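Local structure of D-galactonate dehydratase family member SEN1436 (Salmonella enterica subsp. enterica serovar Enteritidis, 3TW9) at residues 62-73 against 110-118; 91-99 against 327-335. The protein shows low magnesium-dependent D-gluconate dehydratase activity in vitro, probably too weak to matter for gluconate breakdown in the cell. All blocks are in the same frame, centred on the assembly; numbering follows the deposited sequence.

Interaction 1 of 2, residues 62-73 against 110-118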
ATOM      1  N   GLY C  62      -0.173   7.568 -20.547  1.00 25.46           N
ATOM      2  CA  GLY C  62       0.297   6.393 -19.838  1.00 25.12           C
ATOM      3  C   GLY C  62       1.190   5.535 -20.709  1.00 21.96           C
ATOM      4  O   GLY C  62       1.082   5.554 -21.925  1.00 24.71           O
ATOM      5  N   CYS C  63       2.100   4.801 -20.079  1.00 22.47           N
ATOM      6  CA  CYS C  63       2.967   3.911 -20.810  1.00 22.00           C
ATOM      7  C   CYS C  63       2.353   2.523 -20.903  1.00 24.61           C
ATOM      8  O   CYS C  63       1.912   1.960 -19.881  1.00 24.85           O
ATOM      9  CB  CYS C  63       4.362   3.821 -20.180  1.00 16.91           C
ATOM     10  SG  CYS C  63       5.612   3.049 -21.226  1.00 21.88           S
ATOM     11  N   ALA C  64       2.395   1.968 -22.123  1.00 21.77           N
ATOM     12  CA  ALA C  64       1.995   0.586 -22.398  1.00 17.55           C
ATOM     13  C   ALA C  64       3.082  -0.197 -23.105  1.00 24.52           C
ATOM     14  O   ALA C  64       2.789  -1.102 -23.896  1.00 20.96           O
ATOM     15  CB  ALA C  64       0.666   0.571 -23.234  1.00 20.63           C
ATOM     16  N   THR C  65       4.347   0.139 -22.836  1.00 17.74           N
ATOM     17  CA  THR C  65       5.447  -0.406 -23.602  1.00 16.60           C
ATOM     18  C   THR C  65       5.899  -1.796 -23.133  1.00 21.00           C
ATOM     19  O   THR C  65       6.674  -1.916 -22.160  1.00 19.99           O
ATOM     20  CB  THR C  65       6.621   0.610 -23.638  1.00 21.90           C
ATOM     21  OG1 THR C  65       6.114   1.895 -24.083  1.00 23.27           O
ATOM     22  CG2 THR C  65       7.764   0.139 -24.543  1.00 22.73           C
ATOM     23  N   PHE C  66       5.346  -2.812 -23.801  1.00 21.72           N
ATOM     24  CA  PHE C  66       5.941  -4.139 -23.915  1.00 19.36           C
ATOM     25  C   PHE C  66       6.420  -4.148 -25.363  1.00 26.97           C
ATOM     26  O   PHE C  66       5.671  -4.480 -26.282  1.00 22.92           O
ATOM     27  CB  PHE C  66       4.860  -5.206 -23.627  1.00 21.78           C
ATOM     28  CG  PHE C  66       5.261  -6.641 -23.906  1.00 17.82           C
ATOM     29  CD1 PHE C  66       6.587  -7.035 -24.076  1.00 22.53           C
ATOM     30  CD2 PHE C  66       4.271  -7.623 -23.950  1.00 23.71           C
ATOM     31  CE1 PHE C  66       6.926  -8.359 -24.313  1.00 14.59           C
ATOM     32  CE2 PHE C  66       4.603  -8.968 -24.178  1.00 21.68           C
ATOM     33  CZ  PHE C  66       5.935  -9.333 -24.371  1.00 21.28           C
ATOM     34  N   THR C  67       7.689  -3.787 -25.549  1.00 23.33           N
ATOM     35  CA  THR C  67       8.221  -3.503 -26.897  1.00 24.69           C
ATOM     36  C   THR C  67       8.126  -4.680 -27.885  1.00 21.73           C
ATOM     37  O   THR C  67       7.752  -4.488 -29.056  1.00 21.91           O
ATOM     38  CB  THR C  67       9.671  -2.930 -26.844  1.00 19.17           C
ATOM     39  OG1 THR C  67      10.013  -2.357 -28.111  1.00 27.82           O
ATOM     40  CG2 THR C  67      10.708  -4.009 -26.542  1.00 25.92           C
ATOM     41  N   GLN C  68       8.401  -5.894 -27.398  1.00 20.50           N
ATOM     42  CA  GLN C  68       8.417  -7.083 -28.262  1.00 18.18           C
ATOM     43  C   GLN C  68       7.027  -7.492 -28.765  1.00 22.05           C
ATOM     44  O   GLN C  68       6.928  -8.305 -29.688  1.00 21.72           O
ATOM     45  CB  GLN C  68       9.103  -8.252 -27.575  1.00 22.15           C
ATOM     46  CG  GLN C  68      10.577  -8.010 -27.224  1.00 22.94           C
ATOM     47  CD  GLN C  68      10.785  -7.399 -25.839  1.00 19.78           C
ATOM     48  OE1 GLN C  68       9.856  -6.931 -25.207  1.00 20.72           O
ATOM     49  NE2 GLN C  68      12.034  -7.392 -25.383  1.00 21.57           N
ATOM     50  N   ARG C  69       5.973  -6.943 -28.167  1.00 22.93           N
ATOM     51  CA  ARG C  69       4.603  -7.297 -28.574  1.00 21.04           C
ATOM     52  C   ARG C  69       3.749  -6.060 -28.771  1.00 19.48           C
ATOM     53  O   ARG C  69       2.530  -6.096 -28.617  1.00 20.29           O
ATOM     54  CB  ARG C  69       3.958  -8.318 -27.611  1.00 20.08           C
ATOM     55  CG  ARG C  69       4.607  -9.709 -27.612  1.00 21.37           C
ATOM     56  CD  ARG C  69       4.384 -10.502 -28.899  1.00 18.20           C
ATOM     57  NE  ARG C  69       4.971 -11.844 -28.853  1.00 19.32           N
ATOM     58  CZ  ARG C  69       6.254 -12.147 -29.089  1.00 21.65           C
ATOM     59  NH1 ARG C  69       7.125 -11.208 -29.433  1.00 22.25           N
ATOM     60  NH2 ARG C  69       6.669 -13.413 -29.008  1.00 20.57           N
ATOM     61  N   ILE C  70       4.399  -4.960 -29.170  1.00 20.91           N
ATOM     62  CA  ILE C  70       3.745  -3.676 -29.244  1.00 21.37           C
ATOM     63  C   ILE C  70       2.431  -3.638 -30.025  1.00 18.18           C
ATOM     64  O   ILE C  70       1.504  -2.982 -29.593  1.00 21.16           O
ATOM     65  CB  ILE C  70       4.735  -2.546 -29.719  1.00 19.12           C
ATOM     66  CG1 ILE C  70       4.473  -1.246 -28.959  1.00 24.37           C
ATOM     67  CG2 ILE C  70       4.671  -2.312 -31.235  1.00 28.35           C
ATOM     68  CD1 ILE C  70       4.898  -1.280 -27.514  1.00 28.56           C
ATOM     69  N   PHE C  71       2.344  -4.375 -31.149  1.00 25.21           N
ATOM     70  CA  PHE C  71       1.129  -4.336 -31.980  1.00 23.30           C
ATOM     71  C   PHE C  71      -0.023  -5.071 -31.316  1.00 22.90           C
ATOM     72  O   PHE C  71      -1.164  -4.664 -31.449  1.00 23.79           O
ATOM     73  CB  PHE C  71       1.379  -4.870 -33.403  1.00 20.43           C
ATOM     74  CG  PHE C  71       2.363  -4.063 -34.187  1.00 29.07           C
ATOM     75  CD1 PHE C  71       2.110  -2.719 -34.456  1.00 30.51           C
ATOM     76  CD2 PHE C  71       3.503  -4.651 -34.707  1.00 29.47           C
ATOM     77  CE1 PHE C  71       3.010  -1.954 -35.207  1.00 39.26           C
ATOM     78  CE2 PHE C  71       4.407  -3.901 -35.463  1.00 38.34           C
ATOM     79  CZ  PHE C  71       4.161  -2.553 -35.705  1.00 30.96           C
ATOM     80  N   ALA C  72       0.295  -6.129 -30.566  1.00 25.60           N
ATOM     81  CA  ALA C  72      -0.713  -6.848 -29.781  1.00 20.09           C
ATOM     82  C   ALA C  72      -1.239  -6.032 -28.587  1.00 20.25           C
ATOM     83  O   ALA C  72      -2.438  -6.090 -28.254  1.00 21.77           O
ATOM     84  CB  ALA C  72      -0.179  -8.238 -29.345  1.00 20.20           C
ATOM     85  N   VAL C  73      -0.348  -5.258 -27.966  1.00 20.50           N
ATOM     86  CA  VAL C  73      -0.742  -4.273 -26.955  1.00 23.50           C
ATOM     87  C   VAL C  73      -1.729  -3.233 -27.524  1.00 25.03           C
ATOM     88  O   VAL C  73      -2.763  -2.961 -26.916  1.00 21.90           O
ATOM     89  CB  VAL C  73       0.490  -3.599 -26.326  1.00 21.82           C
ATOM     90  CG1 VAL C  73       0.057  -2.460 -25.360  1.00 21.32           C
ATOM     91  CG2 VAL C  73       1.338  -4.652 -25.587  1.00 21.29           C
ATOM     92  N   PRO C 110       1.761 -10.157 -19.705  1.00 16.70           N
ATOM     93  CA  PRO C 110       2.485  -8.915 -20.102  1.00 18.05           C
ATOM     94  C   PRO C 110       1.696  -8.047 -21.084  1.00 21.99           C
ATOM     95  O   PRO C 110       1.729  -6.808 -20.995  1.00 19.81           O
ATOM     96  CB  PRO C 110       3.802  -9.436 -20.684  1.00 16.67           C
ATOM     97  CG  PRO C 110       3.520 -10.877 -21.133  1.00 17.81           C
ATOM     98  CD  PRO C 110       2.436 -11.397 -20.159  1.00 17.81           C
ATOM     99  N   ILE C 111       0.933  -8.676 -21.981  1.00 19.53           N
ATOM    100  CA  ILE C 111       0.120  -7.881 -22.894  1.00 17.89           C
ATOM    101  C   ILE C 111      -1.093  -7.262 -22.172  1.00 21.19           C
ATOM    102  O   ILE C 111      -1.327  -6.038 -22.242  1.00 20.71           O
ATOM    103  CB  ILE C 111      -0.281  -8.646 -24.187  1.00 16.67           C
ATOM    104  CG1 ILE C 111       0.935  -9.101 -24.993  1.00 14.77           C
ATOM    105  CG2 ILE C 111      -1.164  -7.717 -25.086  1.00 23.73           C
ATOM    106  CD1 ILE C 111       0.542 -10.089 -26.127  1.00 17.27           C
ATOM    107  N   MET C 112      -1.820  -8.087 -21.417  1.00 20.43           N
ATOM    108  CA  MET C 112      -2.942  -7.625 -20.590  1.00 21.56           C
ATOM    109  C   MET C 112      -2.552  -6.506 -19.621  1.00 18.66           C
ATOM    110  O   MET C 112      -3.234  -5.515 -19.521  1.00 19.52           O
ATOM    111  CB  MET C 112      -3.546  -8.795 -19.774  1.00 18.88           C
ATOM    112  CG  MET C 112      -3.989 -10.004 -20.611  1.00 18.92           C
ATOM    113  SD  MET C 112      -5.418  -9.593 -21.658  1.00 24.76           S
ATOM    114  CE  MET C 112      -6.732  -9.394 -20.486  1.00 19.46           C
ATOM    115  N   ASN C 113      -1.455  -6.696 -18.896  1.00 18.15           N
ATOM    116  CA  ASN C 113      -1.056  -5.724 -17.877  1.00 18.25           C
ATOM    117  C   ASN C 113      -0.650  -4.383 -18.519  1.00 15.94           C
ATOM    118  O   ASN C 113      -0.901  -3.311 -17.940  1.00 17.93           O
ATOM    119  CB  ASN C 113       0.096  -6.254 -17.048  1.00 15.28           C
ATOM    120  CG  ASN C 113      -0.271  -7.507 -16.190  1.00 26.60           C
ATOM    121  OD1 ASN C 113      -1.412  -7.971 -16.168  1.00 23.24           O
ATOM    122  ND2 ASN C 113       0.721  -8.057 -15.511  1.00 18.32           N
ATOM    123  N   ASN C 114      -0.000  -4.454 -19.690  1.00 21.03           N
ATOM    124  CA  ASN C 114       0.451  -3.224 -20.383  1.00 19.01           C
ATOM    125  C   ASN C 114      -0.718  -2.389 -20.906  1.00 26.60           C
ATOM    126  O   ASN C 114      -0.714  -1.162 -20.796  1.00 21.16           O
ATOM    127  CB  ASN C 114       1.483  -3.540 -21.475  1.00 19.00           C
ATOM    128  CG  ASN C 114       2.905  -3.554 -20.939  1.00 26.63           C
ATOM    129  OD1 ASN C 114       3.478  -4.610 -20.638  1.00 20.84           O
ATOM    130  ND2 ASN C 114       3.479  -2.381 -20.797  1.00 15.80           N
ATOM    131  N   ALA C 115      -1.737  -3.066 -21.423  1.00 22.27           N
ATOM    132  CA  ALA C 115      -3.007  -2.404 -21.784  1.00 19.46           C
ATOM    133  C   ALA C 115      -3.639  -1.685 -20.610  1.00 25.33           C
ATOM    134  O   ALA C 115      -4.096  -0.558 -20.762  1.00 20.40           O
ATOM    135  CB  ALA C 115      -3.996  -3.417 -22.381  1.00 20.30           C
ATOM    136  N   LEU C 116      -3.637  -2.308 -19.419  1.00 23.40           N
ATOM    137  CA  LEU C 116      -4.164  -1.675 -18.207  1.00 18.24           C
ATOM    138  C   LEU C 116      -3.325  -0.483 -17.734  1.00 18.14           C
ATOM    139  O   LEU C 116      -3.873   0.551 -17.293  1.00 21.44           O
ATOM    140  CB  LEU C 116      -4.206  -2.685 -17.059  1.00 25.74           C
ATOM    141  CG  LEU C 116      -5.351  -3.657 -17.007  1.00 38.87           C
ATOM    142  CD1 LEU C 116      -4.828  -4.871 -16.297  1.00 37.68           C
ATOM    143  CD2 LEU C 116      -6.522  -3.022 -16.264  1.00 44.43           C
ATOM    144  N   SER C 117      -2.006  -0.646 -17.821  1.00 19.72           N
ATOM    145  CA  SER C 117      -1.049   0.385 -17.396  1.00 22.43           C
ATOM    146  C   SER C 117      -1.184   1.659 -18.219  1.00 22.81           C
ATOM    147  O   SER C 117      -1.116   2.745 -17.670  1.00 18.92           O
ATOM    148  CB  SER C 117       0.352  -0.118 -17.559  1.00 20.66           C
ATOM    149  OG  SER C 117       1.264   0.929 -17.264  1.00 19.74           O
ATOM    150  N   GLY C 118      -1.371   1.525 -19.532  1.00 20.78           N
ATOM    151  CA  GLY C 118      -1.553   2.728 -20.357  1.00 24.75           C
ATOM    152  C   GLY C 118      -2.687   3.579 -19.820  1.00 18.57           C
ATOM    153  O   GLY C 118      -2.550   4.796 -19.641  1.00 23.42           O
TER
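Gly62 and Gly118 bring the end of strand 59-63 against helix 110-131 with their CA atoms 4.1 Å apart. From there the chain runs back along the helix, Ala64 beside Asn114, and after a short 3-10 turn that carries substrate-binding Gln68 of the N-terminal capping domain, the start of helix 70-85 sets Val73 opposite Ile111. At the glycines the backbones meet directly, with no side chain between them: Gly62 CA lies 3.3 Å from Gly118 O in a CA-H...O contact. One residue on, Ser117 OG donates to Cys63 O over 2.9 Å, meeting the carbonyl almost end-on (C=O...donor angle 170°); with chi1 at 175°, OG stands opposite the serine's own N and reaches the strand. Asn114 fills the middle, its side chain directed at the loop backbone of 64-66. Beyond it the contact turns apolar. Phe66 extends away from its backbone N (chi1 171°) and lies side by side with Pro110, CE2 to Pro110 CB 3.6 Å, while Ile111 CG1 meets the ring at its edge. Within the same segment as Phe66, Arg69 CB lies over one face of the ring, toward its rim. Ile111 then spreads its branches: CD1 touches Ala72 CB at 3.8 Å and CG2 meets Val73 CG2 at 4.0 Å. Thr65, whose hydroxyl is bonded to Ala47 N, approaches substrate-binding Asp354. One short hydrogen bond thus satisfies the buried Cys63 carbonyl, while apolar packing of Phe66, Ile111 and Val73 holds the loop and the following helix start to helix 110-131.

Interaction 2 of 2, residues 91-99 against 327-335; sequences TRIEDIWQS and IGGITPARK
Trp97 of helix 93-101 lays its indole against the start of helix 330-342, and this is the tightly packed part of the contact. Its NE1 donates to Gly328 O over 2.9 Å, the oxygen near the ring plane and the N-H...O angle 156°, which fixes the rotation of the indole. Thr331 CG2 lies over one face of the ring, 4.1 Å from Trp97 CG; Pro332 CD comes in obliquely, 3.4 Å from Trp97 NE1. Chi1 of -160° swings the indole away from the tryptophan's backbone N, out to the glycine turn. Gly328 and Gly329 turn with positive phi, and the chain there presents Gly328 O to the indole N-H. Ile93 CG2 packs 3.4 Å from Thr331 OG1, a hydroxyl whose hydrogen bonds go to Asp120 and Trp124 of helix 110-131.

The other side is polar, bordered by the second subunit, and looser only where a water links the segments and at the partly exposed Gln98. Glu94, bent at chi2, brings OE2 to within 2.7 Å of Lys335 NZ, a salt bridge approached from the syn side but tilted out of the carboxylate plane. Gln98 NE2 donates to the same OE2 at 2.8 Å, nearly straight and in its own amide plane, so two donors steady the carboxylate. One water donates to both Glu94 OE1 and Thr331 OG1. Lys335 also pairs with Glu341 of the second subunit, which probably helps keep the lysine charged.

The two helical segments run nearly perpendicular (96°), their axes 10.9 Å apart. Helix 110-131 lies alongside, touching Ile93 and Trp97, while helix 357-369 packs on Ile330 and Ala333; the contact therefore joins the capping domain to the barrel beside the subunit interface.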
ATOM      1  N   THR C  91     -12.010   9.860 -12.572  1.00 21.23           N
ATOM      2  CA  THR C  91     -11.513  10.069 -11.210  1.00 25.12           C
ATOM      3  C   THR C  91     -11.494   8.749 -10.394  1.00 23.87           C
ATOM      4  O   THR C  91     -10.793   8.657  -9.377  1.00 23.58           O
ATOM      5  CB  THR C  91     -12.259  11.193 -10.466  1.00 35.85           C
ATOM      6  OG1 THR C  91     -13.576  10.762 -10.130  1.00 31.46           O
ATOM      7  CG2 THR C  91     -12.331  12.483 -11.330  1.00 35.73           C
ATOM      8  N   ARG C  92     -12.259   7.753 -10.862  1.00 22.81           N
ATOM      9  CA  ARG C  92     -12.388   6.440 -10.198  1.00 24.64           C
ATOM     10  C   ARG C  92     -11.297   5.473 -10.622  1.00 19.27           C
ATOM     11  O   ARG C  92     -11.552   4.446 -11.221  1.00 20.84           O
ATOM     12  CB  ARG C  92     -13.790   5.849 -10.428  1.00 24.87           C
ATOM     13  CG  ARG C  92     -14.925   6.806  -9.974  1.00 25.46           C
ATOM     14  CD  ARG C  92     -16.288   6.166  -9.926  1.00 24.12           C
ATOM     15  NE  ARG C  92     -16.357   5.054  -8.963  1.00 24.03           N
ATOM     16  CZ  ARG C  92     -17.422   4.294  -8.778  1.00 28.89           C
ATOM     17  NH1 ARG C  92     -18.519   4.524  -9.495  1.00 24.95           N
ATOM     18  NH2 ARG C  92     -17.392   3.303  -7.886  1.00 26.29           N
ATOM     19  N   ILE C  93     -10.055   5.817 -10.311  1.00 18.70           N
ATOM     20  CA  ILE C  93      -8.906   5.069 -10.805  1.00 22.53           C
ATOM     21  C   ILE C  93      -8.927   3.613 -10.399  1.00 18.33           C
ATOM     22  O   ILE C  93      -8.803   2.718 -11.256  1.00 21.29           O
ATOM     23  CB  ILE C  93      -7.576   5.720 -10.369  1.00 22.11           C
ATOM     24  CG1 ILE C  93      -7.492   7.161 -10.930  1.00 22.42           C
ATOM     25  CG2 ILE C  93      -6.396   4.923 -10.887  1.00 20.79           C
ATOM     26  CD1 ILE C  93      -6.059   7.760 -10.861  1.00 21.13           C
ATOM     27  N   GLU C  94      -9.118   3.388  -9.106  1.00 23.87           N
ATOM     28  CA  GLU C  94      -9.114   2.038  -8.531  1.00 18.22           C
ATOM     29  C   GLU C  94     -10.274   1.209  -9.082  1.00 19.54           C
ATOM     30  O   GLU C  94     -10.093   0.058  -9.435  1.00 20.57           O
ATOM     31  CB  GLU C  94      -9.217   2.135  -7.011  1.00 21.43           C
ATOM     32  CG  GLU C  94      -9.017   0.791  -6.310  1.00 24.32           C
ATOM     33  CD  GLU C  94      -7.588   0.253  -6.447  1.00 26.35           C
ATOM     34  OE1 GLU C  94      -6.655   1.006  -6.121  1.00 30.91           O
ATOM     35  OE2 GLU C  94      -7.405  -0.911  -6.859  1.00 37.01           O
ATOM     36  N   ASP C  95     -11.452   1.818  -9.190  1.00 23.24           N
ATOM     37  CA  ASP C  95     -12.630   1.075  -9.672  1.00 24.19           C
ATOM     38  C   ASP C  95     -12.437   0.657 -11.114  1.00 19.93           C
ATOM     39  O   ASP C  95     -12.782  -0.468 -11.492  1.00 21.93           O
ATOM     40  CB  ASP C  95     -13.920   1.883  -9.531  1.00 21.30           C
ATOM     41  CG  ASP C  95     -15.162   1.069  -9.908  1.00 28.49           C
ATOM     42  OD1 ASP C  95     -15.569   0.210  -9.096  1.00 22.50           O
ATOM     43  OD2 ASP C  95     -15.722   1.296 -11.013  1.00 25.50           O
ATOM     44  N   ILE C  96     -11.884   1.569 -11.918  1.00 23.70           N
ATOM     45  CA  ILE C  96     -11.515   1.267 -13.284  1.00 22.47           C
ATOM     46  C   ILE C  96     -10.440   0.174 -13.359  1.00 23.44           C
ATOM     47  O   ILE C  96     -10.527  -0.714 -14.202  1.00 23.06           O
ATOM     48  CB  ILE C  96     -11.060   2.548 -14.032  1.00 24.22           C
ATOM     49  CG1 ILE C  96     -12.300   3.348 -14.446  1.00 21.58           C
ATOM     50  CG2 ILE C  96     -10.198   2.206 -15.241  1.00 26.16           C
ATOM     51  CD1 ILE C  96     -12.017   4.776 -14.955  1.00 20.98           C
ATOM     52  N   TRP C  97      -9.450   0.238 -12.473  1.00 19.83           N
ATOM     53  CA  TRP C  97      -8.389  -0.796 -12.463  1.00 22.77           C
ATOM     54  C   TRP C  97      -8.974  -2.163 -12.102  1.00 22.11           C
ATOM     55  O   TRP C  97      -8.730  -3.150 -12.812  1.00 23.04           O
ATOM     56  CB  TRP C  97      -7.220  -0.454 -11.519  1.00 21.62           C
ATOM     57  CG  TRP C  97      -5.983  -1.224 -11.864  1.00 18.16           C
ATOM     58  CD1 TRP C  97      -5.011  -0.860 -12.715  1.00 17.49           C
ATOM     59  CD2 TRP C  97      -5.632  -2.544 -11.387  1.00 17.00           C
ATOM     60  NE1 TRP C  97      -4.058  -1.844 -12.810  1.00 22.28           N
ATOM     61  CE2 TRP C  97      -4.410  -2.889 -11.992  1.00 20.63           C
ATOM     62  CE3 TRP C  97      -6.219  -3.438 -10.466  1.00 20.80           C
ATOM     63  CZ2 TRP C  97      -3.762  -4.104 -11.742  1.00 22.22           C
ATOM     64  CZ3 TRP C  97      -5.584  -4.643 -10.215  1.00 21.87           C
ATOM     65  CH2 TRP C  97      -4.356  -4.964 -10.844  1.00 22.43           C
ATOM     66  N   GLN C  98      -9.728  -2.200 -11.009  1.00 26.78           N
ATOM     67  CA  GLN C  98     -10.312  -3.438 -10.497  1.00 23.52           C
ATOM     68  C   GLN C  98     -11.291  -4.064 -11.475  1.00 23.63           C
ATOM     69  O   GLN C  98     -11.272  -5.279 -11.665  1.00 24.07           O
ATOM     70  CB  GLN C  98     -10.988  -3.229  -9.135  1.00 21.41           C
ATOM     71  CG  GLN C  98     -10.030  -2.879  -7.960  1.00 21.91           C
ATOM     72  CD  GLN C  98      -9.048  -3.994  -7.631  1.00 32.42           C
ATOM     73  OE1 GLN C  98      -9.361  -5.176  -7.764  1.00 41.33           O
ATOM     74  NE2 GLN C  98      -7.857  -3.617  -7.186  1.00 28.85           N
ATOM     75  N   SER C  99     -12.131  -3.242 -12.103  1.00 21.42           N
ATOM     76  CA  SER C  99     -13.061  -3.760 -13.129  1.00 20.35           C
ATOM     77  C   SER C  99     -12.372  -4.079 -14.456  1.00 23.53           C
ATOM     78  O   SER C  99     -12.709  -5.064 -15.130  1.00 21.42           O
ATOM     79  CB  SER C  99     -14.253  -2.814 -13.336  1.00 25.89           C
ATOM     80  OG  SER C  99     -13.841  -1.500 -13.723  1.00 25.76           O
ATOM     81  N   ILE C 327       3.327  -4.798 -14.838  1.00 18.53           N
ATOM     82  CA  ILE C 327       2.477  -5.250 -13.721  1.00 17.49           C
ATOM     83  C   ILE C 327       1.177  -4.437 -13.638  1.00 17.81           C
ATOM     84  O   ILE C 327       0.411  -4.582 -12.696  1.00 17.09           O
ATOM     85  CB  ILE C 327       3.233  -5.274 -12.360  1.00 18.44           C
ATOM     86  CG1 ILE C 327       3.754  -3.877 -11.976  1.00 19.78           C
ATOM     87  CG2 ILE C 327       4.372  -6.305 -12.420  1.00 18.71           C
ATOM     88  CD1 ILE C 327       4.257  -3.768 -10.553  1.00 20.10           C
ATOM     89  N   GLY C 328       0.934  -3.587 -14.644  1.00 18.33           N
ATOM     90  CA  GLY C 328      -0.357  -2.926 -14.757  1.00 17.92           C
ATOM     91  C   GLY C 328      -0.478  -1.483 -14.319  1.00 18.29           C
ATOM     92  O   GLY C 328      -1.585  -1.014 -14.125  1.00 24.34           O
ATOM     93  N   GLY C 329       0.642  -0.774 -14.165  1.00 18.26           N
ATOM     94  CA  GLY C 329       0.524   0.654 -13.847  1.00 19.22           C
ATOM     95  C   GLY C 329       0.961   1.099 -12.472  1.00 21.35           C
ATOM     96  O   GLY C 329       1.495   0.308 -11.675  1.00 20.66           O
ATOM     97  N   ILE C 330       0.678   2.376 -12.188  1.00 19.48           N
ATOM     98  CA  ILE C 330       0.974   3.023 -10.898  1.00 17.99           C
ATOM     99  C   ILE C 330       0.137   2.433  -9.765  1.00 15.65           C
ATOM    100  O   ILE C 330       0.652   2.199  -8.671  1.00 18.45           O
ATOM    101  CB  ILE C 330       0.781   4.575 -11.028  1.00 18.13           C
ATOM    102  CG1 ILE C 330       1.926   5.157 -11.872  1.00 19.13           C
ATOM    103  CG2 ILE C 330       0.665   5.281  -9.655  1.00 23.10           C
ATOM    104  CD1 ILE C 330       1.736   6.619 -12.300  1.00 26.29           C
ATOM    105  N   THR C 331      -1.147   2.165 -10.042  1.00 17.74           N
ATOM    106  CA  THR C 331      -2.023   1.575  -9.021  1.00 22.90           C
ATOM    107  C   THR C 331      -1.409   0.278  -8.441  1.00 20.77           C
ATOM    108  O   THR C 331      -1.142   0.219  -7.238  1.00 19.41           O
ATOM    109  CB  THR C 331      -3.458   1.399  -9.538  1.00 23.04           C
ATOM    110  OG1 THR C 331      -4.030   2.694  -9.806  1.00 21.80           O
ATOM    111  CG2 THR C 331      -4.341   0.615  -8.536  1.00 19.75           C
ATOM    112  N   PRO C 332      -1.121  -0.732  -9.286  1.00 18.63           N
ATOM    113  CA  PRO C 332      -0.499  -1.913  -8.668  1.00 18.41           C
ATOM    114  C   PRO C 332       0.939  -1.745  -8.197  1.00 18.29           C
ATOM    115  O   PRO C 332       1.320  -2.363  -7.188  1.00 20.48           O
ATOM    116  CB  PRO C 332      -0.587  -2.972  -9.771  1.00 17.89           C
ATOM    117  CG  PRO C 332      -0.712  -2.170 -11.038  1.00 19.77           C
ATOM    118  CD  PRO C 332      -1.571  -1.021 -10.661  1.00 18.28           C
ATOM    119  N   ALA C 333       1.740  -0.925  -8.888  1.00 15.51           N
ATOM    120  CA  ALA C 333       3.144  -0.746  -8.500  1.00 17.94           C
ATOM    121  C   ALA C 333       3.257  -0.078  -7.129  1.00 17.25           C
ATOM    122  O   ALA C 333       4.125  -0.439  -6.337  1.00 18.02           O
ATOM    123  CB  ALA C 333       3.908   0.059  -9.536  1.00 18.30           C
ATOM    124  N   ARG C 334       2.388   0.886  -6.866  1.00 19.51           N
ATOM    125  CA  ARG C 334       2.304   1.562  -5.578  1.00 19.24           C
ATOM    126  C   ARG C 334       1.980   0.563  -4.462  1.00 24.59           C
ATOM    127  O   ARG C 334       2.600   0.594  -3.386  1.00 20.97           O
ATOM    128  CB  ARG C 334       1.232   2.664  -5.634  1.00 27.76           C
ATOM    129  CG  ARG C 334       1.662   3.968  -5.040  1.00 44.69           C
ATOM    130  CD  ARG C 334       1.525   3.974  -3.551  1.00 45.35           C
ATOM    131  NE  ARG C 334       2.693   4.592  -2.937  1.00 56.08           N
ATOM    132  CZ  ARG C 334       2.695   5.249  -1.780  1.00 50.57           C
ATOM    133  NH1 ARG C 334       1.583   5.406  -1.072  1.00 54.64           N
ATOM    134  NH2 ARG C 334       3.831   5.757  -1.337  1.00 48.37           N
ATOM    135  N   LYS C 335       1.038  -0.333  -4.728  1.00 17.07           N
ATOM    136  CA  LYS C 335       0.650  -1.364  -3.749  1.00 21.93           C
ATOM    137  C   LYS C 335       1.819  -2.280  -3.462  1.00 16.37           C
ATOM    138  O   LYS C 335       2.061  -2.628  -2.299  1.00 18.21           O
ATOM    139  CB  LYS C 335      -0.567  -2.161  -4.214  1.00 21.10           C
ATOM    140  CG  LYS C 335      -1.814  -1.324  -4.230  1.00 24.14           C
ATOM    141  CD  LYS C 335      -3.001  -2.159  -4.619  1.00 21.65           C
ATOM    142  CE  LYS C 335      -4.197  -1.242  -4.830  1.00 24.12           C
ATOM    143  NZ  LYS C 335      -5.239  -1.958  -5.625  1.00 25.92           N
TER
HETATM  144  O   HOH W   1      -5.773   3.492  -7.529  1.00 33.45           O

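Interactions 1 and 2 have centres 15 Å apart and touch: Ser117 and Asn113 of helix 110-131 pack on Gly328 and its neighbours in the turn before helix 330-342. Their segments alternate along the chain, in the order 62-73, 91-99, 110-118 and 327-335, with helices 70-85, 93-101 and 110-131 following one another. Interaction 1 stays within the N-terminal domain, joining its three-stranded antiparallel sheet to its helices, whereas interaction 2 crosses to the C-terminal barrel of the enolase superfamily, which holds the magnesium site. Helix 110-131 is the shared element, packing against both the segment that includes substrate-binding Gln68 and the turn before helix 330-342 of the barrel.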